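Local coordinates for protein monooxygenase (Agrobacterium tumefaciens, PDB 2I7G) that probably catalyses a flavin-dependent monooxygenation, as a member of the luciferase-like monooxygenase family built on a TIM barrel, at residues 195-200 and 214-219; 220-225 and 255-260; 251-256 and 329-334. One frame throughout, in Å; residues are numbered along the deposited sequence.

Contact 1: 195-200 and 214-219; sequences PVWIAV and GLPVAL
Pro216 lies over one face of the Trp197 indole. Pro216 CB sits 3.4 Å from the centroid of the six-membered ring of Trp197, 12° off the ring normal, so this is a CH-pi contact. The edge of the same ring meets the backbone: Val217 O lies in the ring plane, 3.3 Å from Trp197 CZ3. A chi1 of -74° sets Trp197 CG beside the backbone N and anti to the carbonyl carbon. On the other face of the sheet, Ile198 CG1 packs on Leu215 CD1 at 3.9 Å. Further along that face, Val200 CG2 meets Leu219 CD1 at 3.8 Å.

Three near-straight backbone bonds set this register. Ile198 N donates to Pro216 O, Ala218 N to Ile198 O at 2.8 Å, and Val200 N to Ala218 O at 2.8 Å. The pairs are in parallel register, with short strand axes 29° apart. Strand 127-131 flanks 196-200 on its other edge, and helix 230-242 covers Val217 and Leu219. Before the second strand, Gly214 ends helix 204-212 in a Schellman motif, with positive phi. The contact joins the two strands of one beta-alpha-beta unit of the TIM barrel: strand 196-200, helix 204-212, strand 217-220.

Contact 2: 220-225 and 255-260; sequences AIIGGE and NVHGFI. With SO4 (sulfate ion), chain F.
Ala220 pairs with Asn255 in parallel register where strand 217-220 of the TIM barrel runs out into the loop before helix 230-242. Ala220 CA approaches Asn255 O at 3.5 Å in a CA-H...O contact. The next residue takes the proper hydrogen bond to that same oxygen. Ile221 N donates to Asn255 O at 3.0 Å, with an N-H...O angle of 171°, and approaches nearly along the C=O axis. The Ile221 side chain runs next to that of Val256 in the same direction. Ile221 CG1 touches Val256 CG1 at 3.8 Å.

Beyond this point a water takes over from direct pairing. It donates to Ile221 O at 2.7 Å and accepts from His257 N at 2.9 Å, so the two backbones stay linked as they part. Ile222 turns CD1 to the edge of the His257 imidazole, 3.9 Å from His257 CE1. His257 ND1 is held by Arg286 of helix 279-286, which also packs on Ile222.

Gly223 and Gly224 both have positive phi, and Gly223 O accepts a hydrogen bond from Arg228. A sulfate, probably from the crystallisation liquor, is bound here and is also bonded to Trp288 NE1. Gly224 N donates to sulfate O2 at 2.7 Å, with a bent N-H...O angle of 136°.

Contact 3: 251-256 and 329-334; sequences RTSINV and RFLLQM
Leu331 N donates to Ile254 O in the middle of two parallel strands, 252-256 and 329-333, whose short axes are 16° apart. This bond from Leu331 N to Ile254 O is 2.9 Å long, with an N-H...O angle of 172°. Val256 N then donates to Leu331 O, and Gln333 N to Val256 O at 2.8 Å. Nearer the start of the strands, Ile254 N donates to Arg329 O at 3.1 Å. The bond from Arg329 N to Thr252 O is weak.

Among polar side chains, Ser253 OG also gives a weak bond to Arg329 O. With chi1 at -178°, Ser253 OG swings opposite its own backbone N. There it rests against the aliphatic part of Arg329, 3.4 Å from Arg329 CG. The Arg329 chain bends at chi3 and carries its guanidinium group away from Ser253. That charge is met by salt bridges to Glu23 and Glu128.

Apolar contacts gather on the face that carries Ile254, Val256, Phe330 and Leu332. Val256 CG2 presses obliquely on the Phe330 ring, 3.4 Å from Phe330 CZ. Val256 CG2 also reaches Leu332 CD1 at 3.7 Å, so this one methyl touches two side chains of the other strand. Ile254 CG1 meets Phe330 CD1 at 3.7 Å, while Ile254 CD1 lies at the ring edge, in its plane.

Both strands belong to the parallel barrel wall. Strand 217-220 continues it beside 252-256, and strand 23-28 beside 329-333, where the last strand closes on the first. Helix 341-363 covers Phe330 and Leu332 through Tyr351. Helix 230-242 packs on Thr252 and Ile254 through Phe233.

How the contacts relate
The three contacts follow the barrel wall through strands 196-200, 217-220, 252-260 and 329-333. Contacts 1 and 3 have centres about 11 Å apart and meet where Val217 O lies 2.9 Å from Ser253 N, a probable hydrogen bond. Contact 2 prolongs contact 1 along strand 217-220: Val200 O is 3.0 Å from Ala220 N, again probably bonded. Contacts 2 and 3 share Asn255 and Val256, with centres about 9 Å apart. Asn255 N probably bonds Leu219 O, tying contact 1 to both. A sulfate other than that of contact 2 lies about 4 Å from the Val200 side chain; both probably come from crystallisation. TIM barrels generally hold their active site at these strand C-termini.

Contact 1: 195-200 and 214-219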
ATOM      1  N   PRO B 195      13.044 -11.180  -1.358  1.00 27.01           N
ATOM      2  CA  PRO B 195      13.852 -11.325  -0.135  1.00 26.53           C
ATOM      3  C   PRO B 195      13.034 -11.093   1.146  1.00 25.79           C
ATOM      4  O   PRO B 195      12.181 -10.162   1.225  1.00 26.10           O
ATOM      5  CB  PRO B 195      14.987 -10.301  -0.309  1.00 26.80           C
ATOM      6  CG  PRO B 195      14.951  -9.951  -1.800  1.00 28.39           C
ATOM      7  CD  PRO B 195      13.547 -10.088  -2.219  1.00 28.09           C
ATOM      8  N   VAL B 196      13.235 -12.005   2.098  1.00 23.61           N
ATOM      9  CA  VAL B 196      12.658 -11.879   3.423  1.00 23.79           C
ATOM     10  C   VAL B 196      13.816 -11.965   4.431  1.00 23.07           C
ATOM     11  O   VAL B 196      14.551 -12.967   4.454  1.00 24.07           O
ATOM     12  CB  VAL B 196      11.615 -12.966   3.700  1.00 23.98           C
ATOM     13  CG1 VAL B 196      11.145 -12.887   5.168  1.00 25.04           C
ATOM     14  CG2 VAL B 196      10.423 -12.789   2.723  1.00 21.46           C
ATOM     15  N   TRP B 197      13.999 -10.887   5.173  1.00 22.56           N
ATOM     16  CA  TRP B 197      14.991 -10.808   6.255  1.00 23.25           C
ATOM     17  C   TRP B 197      14.274 -10.923   7.586  1.00 22.75           C
ATOM     18  O   TRP B 197      13.137 -10.489   7.719  1.00 24.39           O
ATOM     19  CB  TRP B 197      15.693  -9.428   6.245  1.00 23.38           C
ATOM     20  CG  TRP B 197      16.674  -9.259   5.126  1.00 24.24           C
ATOM     21  CD1 TRP B 197      16.395  -9.171   3.776  1.00 25.02           C
ATOM     22  CD2 TRP B 197      18.087  -9.117   5.256  1.00 21.77           C
ATOM     23  NE1 TRP B 197      17.567  -9.007   3.074  1.00 25.40           N
ATOM     24  CE2 TRP B 197      18.614  -8.961   3.959  1.00 24.47           C
ATOM     25  CE3 TRP B 197      18.973  -9.139   6.353  1.00 23.90           C
ATOM     26  CZ2 TRP B 197      19.988  -8.831   3.715  1.00 26.05           C
ATOM     27  CZ3 TRP B 197      20.343  -8.994   6.107  1.00 24.67           C
ATOM     28  CH2 TRP B 197      20.830  -8.836   4.795  1.00 24.82           C
ATOM     29  N   ILE B 198      14.962 -11.458   8.593  1.00 22.14           N
ATOM     30  CA  ILE B 198      14.442 -11.532   9.929  1.00 22.33           C
ATOM     31  C   ILE B 198      15.205 -10.508  10.800  1.00 22.98           C
ATOM     32  O   ILE B 198      16.439 -10.587  10.952  1.00 23.43           O
ATOM     33  CB  ILE B 198      14.586 -12.961  10.513  1.00 23.17           C
ATOM     34  CG1 ILE B 198      13.859 -13.981   9.637  1.00 23.12           C
ATOM     35  CG2 ILE B 198      14.091 -13.007  11.975  1.00 24.76           C
ATOM     36  CD1 ILE B 198      12.428 -13.661   9.304  1.00 23.13           C
ATOM     37  N   ALA B 199      14.470  -9.571  11.378  1.00 22.97           N
ATOM     38  CA  ALA B 199      15.051  -8.619  12.345  1.00 23.13           C
ATOM     39  C   ALA B 199      15.121  -9.264  13.719  1.00 24.93           C
ATOM     40  O   ALA B 199      14.142  -9.859  14.197  1.00 24.39           O
ATOM     41  CB  ALA B 199      14.217  -7.319  12.399  1.00 25.25           C
ATOM     42  N   VAL B 200      16.277  -9.147  14.355  1.00 25.94           N
ATOM     43  CA  VAL B 200      16.499  -9.742  15.671  1.00 29.97           C
ATOM     44  C   VAL B 200      17.088  -8.659  16.596  1.00 31.67           C
ATOM     45  O   VAL B 200      17.809  -7.761  16.130  1.00 32.18           O
ATOM     46  CB  VAL B 200      17.394 -10.994  15.561  1.00 29.66           C
ATOM     47  CG1 VAL B 200      16.726 -12.046  14.677  1.00 29.59           C
ATOM     48  CG2 VAL B 200      18.805 -10.666  14.987  1.00 30.04           C
ATOM     49  N   GLY B 214      17.882 -20.687   7.495  1.00 29.28           N
ATOM     50  CA  GLY B 214      18.705 -20.218   6.400  1.00 29.31           C
ATOM     51  C   GLY B 214      18.234 -18.878   5.849  1.00 28.74           C
ATOM     52  O   GLY B 214      18.382 -18.636   4.655  1.00 30.65           O
ATOM     53  N   LEU B 215      17.665 -18.009   6.699  1.00 26.56           N
ATOM     54  CA  LEU B 215      17.191 -16.681   6.278  1.00 25.06           C
ATOM     55  C   LEU B 215      18.207 -15.597   6.685  1.00 23.14           C
ATOM     56  O   LEU B 215      18.874 -15.763   7.706  1.00 22.70           O
ATOM     57  CB  LEU B 215      15.861 -16.366   6.951  1.00 25.33           C
ATOM     58  CG  LEU B 215      14.737 -17.323   6.490  1.00 26.52           C
ATOM     59  CD1 LEU B 215      13.549 -17.113   7.374  1.00 28.98           C
ATOM     60  CD2 LEU B 215      14.390 -16.973   5.066  1.00 29.40           C
ATOM     61  N   PRO B 216      18.371 -14.539   5.875  1.00 22.40           N
ATOM     62  CA  PRO B 216      19.254 -13.424   6.263  1.00 22.76           C
ATOM     63  C   PRO B 216      18.710 -12.764   7.541  1.00 22.66           C
ATOM     64  O   PRO B 216      17.496 -12.789   7.789  1.00 23.01           O
ATOM     65  CB  PRO B 216      19.122 -12.400   5.110  1.00 24.06           C
ATOM     66  CG  PRO B 216      18.343 -13.082   4.025  1.00 24.52           C
ATOM     67  CD  PRO B 216      17.739 -14.340   4.551  1.00 23.44           C
ATOM     68  N   VAL B 217      19.616 -12.236   8.352  1.00 21.69           N
ATOM     69  CA  VAL B 217      19.253 -11.667   9.645  1.00 22.63           C
ATOM     70  C   VAL B 217      19.757 -10.236   9.761  1.00 22.49           C
ATOM     71  O   VAL B 217      20.862  -9.893   9.277  1.00 23.33           O
ATOM     72  CB  VAL B 217      19.747 -12.505  10.853  1.00 21.67           C
ATOM     73  CG1 VAL B 217      19.005 -13.841  10.894  1.00 26.91           C
ATOM     74  CG2 VAL B 217      21.283 -12.743  10.806  1.00 20.80           C
ATOM     75  N   ALA B 218      18.956  -9.395  10.403  1.00 22.70           N
ATOM     76  CA  ALA B 218      19.364  -7.990  10.654  1.00 22.64           C
ATOM     77  C   ALA B 218      19.336  -7.785  12.162  1.00 23.26           C
ATOM     78  O   ALA B 218      18.269  -7.874  12.772  1.00 25.42           O
ATOM     79  CB  ALA B 218      18.394  -7.018   9.958  1.00 22.19           C
ATOM     80  N   LEU B 219      20.495  -7.514  12.741  1.00 22.41           N
ATOM     81  CA  LEU B 219      20.642  -7.337  14.169  1.00 23.78           C
ATOM     82  C   LEU B 219      20.577  -5.854  14.590  1.00 23.64           C
ATOM     83  O   LEU B 219      21.384  -5.030  14.136  1.00 23.10           O
ATOM     84  CB  LEU B 219      22.006  -7.881  14.564  1.00 24.27           C
ATOM     85  CG  LEU B 219      22.334  -7.859  16.044  1.00 26.51           C
ATOM     86  CD1 LEU B 219      21.286  -8.606  16.937  1.00 27.59           C
ATOM     87  CD2 LEU B 219      23.720  -8.516  16.160  1.00 28.45           C
TER

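Contact 2: 220-225 and 255-260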
ATOM      1  N   ALA B 220      19.656  -5.530  15.487  1.00 25.45           N
ATOM      2  CA  ALA B 220      19.622  -4.171  16.089  1.00 26.35           C
ATOM      3  C   ALA B 220      20.723  -4.025  17.161  1.00 27.47           C
ATOM      4  O   ALA B 220      20.810  -4.832  18.098  1.00 27.68           O
ATOM      5  CB  ALA B 220      18.235  -3.881  16.668  1.00 28.00           C
ATOM      6  N   ILE B 221      21.595  -3.029  16.998  1.00 26.64           N
ATOM      7  CA  ILE B 221      22.701  -2.794  17.951  1.00 28.59           C
ATOM      8  C   ILE B 221      22.260  -1.691  18.906  1.00 30.85           C
ATOM      9  O   ILE B 221      22.292  -0.501  18.569  1.00 31.96           O
ATOM     10  CB  ILE B 221      24.028  -2.365  17.260  1.00 28.41           C
ATOM     11  CG1 ILE B 221      24.438  -3.345  16.137  1.00 28.91           C
ATOM     12  CG2 ILE B 221      25.179  -2.142  18.320  1.00 27.56           C
ATOM     13  CD1 ILE B 221      24.568  -4.783  16.581  1.00 29.46           C
ATOM     14  N   ILE B 222      21.780  -2.088  20.077  1.00 31.62           N
ATOM     15  CA  ILE B 222      21.222  -1.111  21.008  1.00 33.94           C
ATOM     16  C   ILE B 222      21.932  -1.250  22.355  1.00 34.14           C
ATOM     17  O   ILE B 222      21.862  -2.304  22.989  1.00 35.80           O
ATOM     18  CB  ILE B 222      19.667  -1.256  21.099  1.00 34.11           C
ATOM     19  CG1 ILE B 222      19.070  -0.932  19.697  1.00 35.21           C
ATOM     20  CG2 ILE B 222      19.086  -0.422  22.263  1.00 34.80           C
ATOM     21  CD1 ILE B 222      17.601  -0.560  19.617  1.00 36.13           C
ATOM     22  N   GLY B 223      22.652  -0.214  22.759  1.00 34.10           N
ATOM     23  CA  GLY B 223      23.285  -0.206  24.091  1.00 33.61           C
ATOM     24  C   GLY B 223      24.641  -0.898  24.193  1.00 33.72           C
ATOM     25  O   GLY B 223      24.852  -1.993  23.646  1.00 33.82           O
ATOM     26  N   GLY B 224      25.554  -0.254  24.904  1.00 32.53           N
ATOM     27  CA  GLY B 224      26.875  -0.808  25.163  1.00 31.25           C
ATOM     28  C   GLY B 224      27.765  -0.753  23.942  1.00 30.17           C
ATOM     29  O   GLY B 224      27.511  -0.003  22.988  1.00 30.63           O
ATOM     30  N   GLU B 225      28.845  -1.511  23.994  1.00 28.13           N
ATOM     31  CA  GLU B 225      29.792  -1.544  22.891  1.00 26.95           C
ATOM     32  C   GLU B 225      29.291  -2.489  21.837  1.00 26.04           C
ATOM     33  O   GLU B 225      28.797  -3.572  22.154  1.00 25.97           O
ATOM     34  CB  GLU B 225      31.180  -1.941  23.394  1.00 25.78           C
ATOM     35  CG  GLU B 225      31.728  -0.912  24.385  1.00 29.44           C
ATOM     36  CD  GLU B 225      33.202  -1.101  24.693  1.00 30.96           C
ATOM     37  OE1 GLU B 225      33.801  -2.126  24.286  1.00 32.71           O
ATOM     38  OE2 GLU B 225      33.773  -0.196  25.323  1.00 30.73           O
ATOM     39  N   ASN B 255      21.824  -2.982  12.201  1.00 23.65           N
ATOM     40  CA  ASN B 255      20.898  -1.855  12.131  1.00 23.13           C
ATOM     41  C   ASN B 255      21.231  -0.974  13.339  1.00 23.72           C
ATOM     42  O   ASN B 255      21.087  -1.413  14.465  1.00 23.42           O
ATOM     43  CB  ASN B 255      19.463  -2.348  12.287  1.00 23.11           C
ATOM     44  CG  ASN B 255      18.977  -3.185  11.116  1.00 27.12           C
ATOM     45  OD1 ASN B 255      19.703  -3.477  10.175  1.00 29.30           O
ATOM     46  ND2 ASN B 255      17.708  -3.599  11.205  1.00 26.62           N
ATOM     47  N   VAL B 256      21.695   0.243  13.091  1.00 22.47           N
ATOM     48  CA  VAL B 256      22.218   1.084  14.155  1.00 22.90           C
ATOM     49  C   VAL B 256      21.613   2.497  14.080  1.00 23.39           C
ATOM     50  O   VAL B 256      21.127   2.936  13.011  1.00 24.88           O
ATOM     51  CB  VAL B 256      23.773   1.195  14.054  1.00 23.41           C
ATOM     52  CG1 VAL B 256      24.393  -0.185  14.002  1.00 22.55           C
ATOM     53  CG2 VAL B 256      24.228   2.021  12.818  1.00 24.47           C
ATOM     54  N   HIS B 257      21.704   3.204  15.200  1.00 22.37           N
ATOM     55  CA  HIS B 257      21.331   4.608  15.234  1.00 23.75           C
ATOM     56  C   HIS B 257      22.566   5.457  15.052  1.00 23.55           C
ATOM     57  O   HIS B 257      23.667   5.053  15.432  1.00 22.19           O
ATOM     58  CB  HIS B 257      20.645   4.941  16.550  1.00 24.00           C
ATOM     59  CG  HIS B 257      19.354   4.208  16.728  1.00 28.62           C
ATOM     60  ND1 HIS B 257      19.180   3.217  17.672  1.00 34.89           N
ATOM     61  CD2 HIS B 257      18.192   4.271  16.032  1.00 33.67           C
ATOM     62  CE1 HIS B 257      17.954   2.727  17.573  1.00 32.79           C
ATOM     63  NE2 HIS B 257      17.329   3.361  16.601  1.00 32.86           N
ATOM     64  N   GLY B 258      22.371   6.650  14.501  1.00 23.33           N
ATOM     65  CA  GLY B 258      23.508   7.566  14.367  1.00 23.88           C
ATOM     66  C   GLY B 258      23.188   8.773  13.516  1.00 24.86           C
ATOM     67  O   GLY B 258      22.013   9.077  13.236  1.00 24.33           O
ATOM     68  N   PHE B 259      24.232   9.508  13.144  1.00 23.25           N
ATOM     69  CA  PHE B 259      23.994  10.724  12.372  1.00 22.75           C
ATOM     70  C   PHE B 259      25.321  11.189  11.771  1.00 22.59           C
ATOM     71  O   PHE B 259      26.378  11.008  12.382  1.00 22.77           O
ATOM     72  CB  PHE B 259      23.389  11.804  13.284  1.00 22.69           C
ATOM     73  CG  PHE B 259      23.030  13.080  12.569  1.00 23.10           C
ATOM     74  CD1 PHE B 259      22.175  13.076  11.452  1.00 29.64           C
ATOM     75  CD2 PHE B 259      23.552  14.296  13.017  1.00 26.40           C
ATOM     76  CE1 PHE B 259      21.860  14.278  10.784  1.00 27.62           C
ATOM     77  CE2 PHE B 259      23.226  15.519  12.347  1.00 25.08           C
ATOM     78  CZ  PHE B 259      22.409  15.493  11.234  1.00 26.07           C
ATOM     79  N   ILE B 260      25.248  11.733  10.556  1.00 22.09           N
ATOM     80  CA  ILE B 260      26.453  12.248   9.875  1.00 22.00           C
ATOM     81  C   ILE B 260      26.275  13.752   9.639  1.00 22.29           C
ATOM     82  O   ILE B 260      25.197  14.199   9.208  1.00 22.08           O
ATOM     83  CB  ILE B 260      26.678  11.500   8.536  1.00 23.36           C
ATOM     84  CG1 ILE B 260      26.878   9.984   8.778  1.00 23.42           C
ATOM     85  CG2 ILE B 260      27.846  12.117   7.768  1.00 23.18           C
ATOM     86  CD1 ILE B 260      26.495   9.108   7.602  1.00 24.51           C
TER
HETATM   87  S   SO4 F 703      24.618   3.006  25.552  0.70 26.41           S
HETATM   88  O1  SO4 F 703      23.445   2.183  25.315  0.70 41.54           O
HETATM   89  O2  SO4 F 703      25.736   2.391  24.880  0.70 41.01           O
HETATM   90  O3  SO4 F 703      24.406   4.333  25.026  0.70 41.19           O
HETATM   91  O4  SO4 F 703      24.921   3.045  26.975  0.70 41.52           O
HETATM   92  O   HOH W   1      22.761   2.017  17.572  1.00 21.11           O

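Contact 3: 251-256 and 329-334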
ATOM      1  N   ARG B 251      22.962 -14.105   5.010  0.50 29.52           N
ATOM      2  CA  ARG B 251      23.321 -12.684   4.885  0.50 28.27           C
ATOM      3  C   ARG B 251      23.115 -12.081   6.258  0.50 26.71           C
ATOM      4  O   ARG B 251      22.201 -12.487   6.991  0.50 25.12           O
ATOM      5  CB  ARG B 251      22.435 -11.939   3.865  0.50 28.66           C
ATOM      6  CG  ARG B 251      22.388 -12.513   2.432  0.50 31.52           C
ATOM      7  CD  ARG B 251      23.556 -12.020   1.590  0.50 36.61           C
ATOM      8  NE  ARG B 251      23.526 -12.574   0.241  0.50 40.36           N
ATOM      9  CZ  ARG B 251      24.134 -13.700  -0.127  0.50 41.60           C
ATOM     10  NH1 ARG B 251      24.042 -14.120  -1.382  0.50 42.59           N
ATOM     11  NH2 ARG B 251      24.836 -14.406   0.751  0.50 42.31           N
ATOM     12  N   THR B 252      23.961 -11.117   6.617  1.00 25.29           N
ATOM     13  CA  THR B 252      23.802 -10.440   7.888  1.00 24.67           C
ATOM     14  C   THR B 252      23.823  -8.936   7.689  1.00 24.07           C
ATOM     15  O   THR B 252      24.538  -8.392   6.823  1.00 24.33           O
ATOM     16  CB  THR B 252      24.898 -10.872   8.903  1.00 24.81           C
ATOM     17  OG1 THR B 252      26.184 -10.588   8.345  1.00 26.83           O
ATOM     18  CG2 THR B 252      24.799 -12.409   9.239  1.00 25.17           C
ATOM     19  N   SER B 253      23.069  -8.243   8.526  1.00 23.00           N
ATOM     20  CA  SER B 253      23.058  -6.791   8.530  1.00 23.15           C
ATOM     21  C   SER B 253      23.186  -6.349   9.993  1.00 22.31           C
ATOM     22  O   SER B 253      22.760  -7.059  10.943  1.00 21.41           O
ATOM     23  CB  SER B 253      21.701  -6.283   7.964  1.00 23.42           C
ATOM     24  OG  SER B 253      21.716  -4.873   7.922  1.00 29.97           O
ATOM     25  N   ILE B 254      23.740  -5.160  10.181  1.00 22.35           N
ATOM     26  CA  ILE B 254      23.570  -4.490  11.474  1.00 23.96           C
ATOM     27  C   ILE B 254      22.744  -3.220  11.271  1.00 23.69           C
ATOM     28  O   ILE B 254      22.922  -2.487  10.276  1.00 24.60           O
ATOM     29  CB  ILE B 254      24.895  -4.238  12.228  1.00 23.66           C
ATOM     30  CG1 ILE B 254      25.778  -3.201  11.494  1.00 24.16           C
ATOM     31  CG2 ILE B 254      25.640  -5.608  12.524  1.00 22.48           C
ATOM     32  CD1 ILE B 254      27.110  -2.866  12.227  1.00 23.90           C
ATOM     33  N   ASN B 255      21.824  -2.982  12.201  1.00 23.65           N
ATOM     34  CA  ASN B 255      20.898  -1.855  12.131  1.00 23.13           C
ATOM     35  C   ASN B 255      21.231  -0.974  13.339  1.00 23.72           C
ATOM     36  O   ASN B 255      21.087  -1.413  14.465  1.00 23.42           O
ATOM     37  CB  ASN B 255      19.463  -2.348  12.287  1.00 23.11           C
ATOM     38  CG  ASN B 255      18.977  -3.185  11.116  1.00 27.12           C
ATOM     39  OD1 ASN B 255      19.703  -3.477  10.175  1.00 29.30           O
ATOM     40  ND2 ASN B 255      17.708  -3.599  11.205  1.00 26.62           N
ATOM     41  N   VAL B 256      21.695   0.243  13.091  1.00 22.47           N
ATOM     42  CA  VAL B 256      22.218   1.084  14.155  1.00 22.90           C
ATOM     43  C   VAL B 256      21.613   2.497  14.080  1.00 23.39           C
ATOM     44  O   VAL B 256      21.127   2.936  13.011  1.00 24.88           O
ATOM     45  CB  VAL B 256      23.773   1.195  14.054  1.00 23.41           C
ATOM     46  CG1 VAL B 256      24.393  -0.185  14.002  1.00 22.55           C
ATOM     47  CG2 VAL B 256      24.228   2.021  12.818  1.00 24.47           C
ATOM     48  N   ARG B 329      25.550  -6.007   5.127  1.00 22.78           N
ATOM     49  CA  ARG B 329      24.710  -4.851   5.001  1.00 22.63           C
ATOM     50  C   ARG B 329      24.809  -4.018   6.297  1.00 21.42           C
ATOM     51  O   ARG B 329      24.994  -4.579   7.376  1.00 21.28           O
ATOM     52  CB  ARG B 329      23.265  -5.312   4.682  1.00 23.38           C
ATOM     53  CG  ARG B 329      22.236  -4.169   4.679  1.00 23.36           C
ATOM     54  CD  ARG B 329      20.814  -4.702   4.346  1.00 25.72           C
ATOM     55  NE  ARG B 329      20.671  -5.081   2.946  1.00 27.85           N
ATOM     56  CZ  ARG B 329      19.495  -5.430   2.373  1.00 28.73           C
ATOM     57  NH1 ARG B 329      18.378  -5.469   3.078  1.00 28.83           N
ATOM     58  NH2 ARG B 329      19.455  -5.708   1.090  1.00 28.01           N
ATOM     59  N   PHE B 330      24.715  -2.699   6.147  1.00 20.89           N
ATOM     60  CA  PHE B 330      24.776  -1.731   7.253  1.00 20.58           C
ATOM     61  C   PHE B 330      23.632  -0.762   7.053  1.00 21.24           C
ATOM     62  O   PHE B 330      23.585  -0.087   6.012  1.00 21.75           O
ATOM     63  CB  PHE B 330      26.128  -0.981   7.257  1.00 20.32           C
ATOM     64  CG  PHE B 330      26.205   0.133   8.247  1.00 22.66           C
ATOM     65  CD1 PHE B 330      26.589  -0.131   9.574  1.00 23.10           C
ATOM     66  CD2 PHE B 330      25.887   1.456   7.876  1.00 19.96           C
ATOM     67  CE1 PHE B 330      26.642   0.885  10.530  1.00 21.23           C
ATOM     68  CE2 PHE B 330      25.996   2.506   8.823  1.00 20.77           C
ATOM     69  CZ  PHE B 330      26.349   2.212  10.157  1.00 22.32           C
ATOM     70  N   LEU B 331      22.717  -0.655   8.026  1.00 20.90           N
ATOM     71  CA  LEU B 331      21.577   0.242   7.938  1.00 21.55           C
ATOM     72  C   LEU B 331      21.600   1.269   9.077  1.00 21.94           C
ATOM     73  O   LEU B 331      21.692   0.905  10.249  1.00 22.63           O
ATOM     74  CB  LEU B 331      20.247  -0.533   8.015  1.00 22.54           C
ATOM     75  CG  LEU B 331      19.849  -1.468   6.878  1.00 25.08           C
ATOM     76  CD1 LEU B 331      18.338  -1.840   7.104  1.00 27.33           C
ATOM     77  CD2 LEU B 331      20.087  -0.817   5.477  1.00 25.72           C
ATOM     78  N   LEU B 332      21.492   2.541   8.712  1.00 22.62           N
ATOM     79  CA  LEU B 332      21.654   3.625   9.684  1.00 22.15           C
ATOM     80  C   LEU B 332      20.318   4.347   9.863  1.00 22.60           C
ATOM     81  O   LEU B 332      19.710   4.758   8.847  1.00 22.81           O
ATOM     82  CB  LEU B 332      22.703   4.587   9.097  1.00 22.84           C
ATOM     83  CG  LEU B 332      23.015   5.797   9.968  1.00 23.36           C
ATOM     84  CD1 LEU B 332      23.568   5.392  11.362  1.00 23.64           C
ATOM     85  CD2 LEU B 332      23.982   6.838   9.204  1.00 22.76           C
ATOM     86  N   GLN B 333      19.892   4.561  11.110  1.00 22.31           N
ATOM     87  CA  GLN B 333      18.673   5.339  11.397  1.00 23.73           C
ATOM     88  C   GLN B 333      19.106   6.690  11.980  1.00 24.65           C
ATOM     89  O   GLN B 333      19.613   6.752  13.111  1.00 23.38           O
ATOM     90  CB  GLN B 333      17.741   4.582  12.353  1.00 24.26           C
ATOM     91  CG  GLN B 333      16.509   5.409  12.741  1.00 24.44           C
ATOM     92  CD  GLN B 333      15.497   4.630  13.584  1.00 28.49           C
ATOM     93  OE1 GLN B 333      15.076   3.524  13.225  1.00 41.41           O
ATOM     94  NE2 GLN B 333      15.059   5.223  14.631  1.00 27.84           N
HETATM   95  N   MSE B 334      18.959   7.744  11.175  0.50 23.65           N
HETATM   96  CA  MSE B 334      19.289   9.126  11.574  0.50 23.97           C
HETATM   97  C   MSE B 334      18.016   9.923  11.862  0.50 24.92           C
HETATM   98  O   MSE B 334      17.935  10.695  12.835  0.50 24.69           O
HETATM   99  CB  MSE B 334      20.052   9.846  10.443  0.50 24.00           C
HETATM  100  CG  MSE B 334      21.282   9.125   9.929  0.50 22.80           C
HETATM  101 SE   MSE B 334      22.324  10.198   8.632  0.35 24.16          SE
HETATM  102  CE  MSE B 334      21.021  10.332   7.226  0.50 26.61           C
TER